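Local structure of MIX1 (Leishmania major, 3HA4) at residues 93-96 / 97-101. The protein is of unknown function but forms homodimers and probably serves as a membrane-anchored, TPR-like helical scaffold for protein-protein interactions. Numbering follows the deposited sequence.
Sequences DPDE and MRKEV
D95 and R98 form an i to i+3 salt bridge in the first turn of helix 94-109, part of the TPR-like helical fold of MIX1. The two side chains run alongside each other in the same direction, and the guanidinium presents its edge to the carboxylate, their planes 37° apart. NH1 of R98 carries the contact: it lies 3.0 Å from OD2 of D95 and makes a weak hydrogen bond of 3.2 Å to OD1 of the same residue. With CG of the arginine anti to the backbone N (chi1 -173°), the bend at chi3, together with the turn at chi4, sets NH1 beside the carboxylate of D95. Both ends are tied to the C-terminal region as well, since R98 NE donates to the carbonyl of L136 and D95 OD1 accepts from the amide of L141; the pair thus links the start of this helix to the last turn of helix 123-137 and the loop after it.

Beneath the side chains the backbone settles into i to i+4 bonding, R98 N reaching P94 O at 3.1 Å and E100 N reaching E96 O at 3.2 Å, with a weaker K99 N to D95 O bond between them. M97 leaves the helix on another side and packs against I54, W58 and L75, while OE1 of E100 is engaged by K62 and W58 of helix 54-64. The extended K99 chain passes obliquely over D95, its CE 3.5 Å from OD2 of D95, yet NZ remains 4.1 Å from that same oxygen, beyond salt-bridge range.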
# COMPACT_ATOMS: atom_id res chain seq x y z
N ASP A 93 4.95 20.55 8.62
CA ASP A 93 4.33 20.04 9.82
C ASP A 93 3.97 18.62 9.55
O ASP A 93 3.18 18.34 8.70
CB ASP A 93 3.08 20.84 10.18
CG ASP A 93 2.68 20.69 11.62
OD1 ASP A 93 3.26 19.88 12.33
OD2 ASP A 93 1.77 21.38 12.05
N PRO A 94 4.59 17.73 10.27
CA PRO A 94 4.37 16.32 10.12
C PRO A 94 3.19 15.89 10.90
O PRO A 94 2.50 15.05 10.43
CB PRO A 94 5.62 15.74 10.71
CG PRO A 94 6.58 16.69 10.47
CD PRO A 94 5.99 17.99 10.59
N ASP A 95 2.97 16.43 12.07
CA ASP A 95 1.85 16.02 12.86
C ASP A 95 0.59 16.53 12.27
O ASP A 95 -0.44 15.98 12.46
CB ASP A 95 1.98 16.47 14.30
CG ASP A 95 1.19 15.61 15.25
OD1 ASP A 95 1.59 14.47 15.49
OD2 ASP A 95 0.19 16.07 15.76
N GLU A 96 0.65 17.56 11.48
CA GLU A 96 -0.54 17.99 10.81
C GLU A 96 -0.89 17.12 9.64
O GLU A 96 -2.03 16.92 9.36
CB GLU A 96 -0.43 19.43 10.37
CG GLU A 96 -1.74 20.15 10.19
CD GLU A 96 -2.72 19.96 11.34
OE1 GLU A 96 -2.33 20.12 12.51
OE2 GLU A 96 -3.89 19.65 11.06
N MET A 97 0.11 16.59 8.97
CA MET A 97 -0.08 15.66 7.88
C MET A 97 -0.67 14.37 8.37
O MET A 97 -1.47 13.80 7.73
CB MET A 97 1.24 15.38 7.19
CG MET A 97 1.10 14.56 5.96
SD MET A 97 2.59 14.02 5.26
CE MET A 97 1.99 12.76 4.23
N ARG A 98 -0.24 13.94 9.53
CA ARG A 98 -0.71 12.79 10.22
C ARG A 98 -2.18 12.86 10.45
O ARG A 98 -2.91 11.92 10.26
CB ARG A 98 0.02 12.77 11.54
CG ARG A 98 -0.15 11.60 12.41
CD ARG A 98 0.07 11.98 13.82
NE ARG A 98 -1.10 11.60 14.57
CZ ARG A 98 -1.80 12.38 15.34
NH1 ARG A 98 -1.45 13.61 15.54
NH2 ARG A 98 -2.86 11.90 15.94
N LYS A 99 -2.62 14.02 10.88
CA LYS A 99 -3.98 14.30 11.18
C LYS A 99 -4.84 14.32 9.98
O LYS A 99 -5.97 13.99 10.06
CB LYS A 99 -4.08 15.62 11.89
CG LYS A 99 -3.73 15.52 13.31
CD LYS A 99 -3.87 16.81 14.01
CE LYS A 99 -3.24 16.74 15.36
NZ LYS A 99 -3.47 17.93 16.17
N GLU A 100 -4.29 14.73 8.85
CA GLU A 100 -5.02 14.74 7.60
C GLU A 100 -5.15 13.36 6.99
O GLU A 100 -6.21 12.99 6.51
CB GLU A 100 -4.36 15.69 6.61
CG GLU A 100 -4.35 17.12 7.09
CD GLU A 100 -3.51 18.01 6.21
OE1 GLU A 100 -2.67 17.49 5.43
OE2 GLU A 100 -3.70 19.24 6.29
N VAL A 101 -4.07 12.59 7.02
CA VAL A 101 -4.12 11.20 6.56
C VAL A 101 -5.13 10.42 7.40
O VAL A 101 -5.95 9.66 6.87
CB VAL A 101 -2.75 10.52 6.61
CG1 VAL A 101 -2.84 9.09 6.12
CG2 VAL A 101 -1.75 11.30 5.78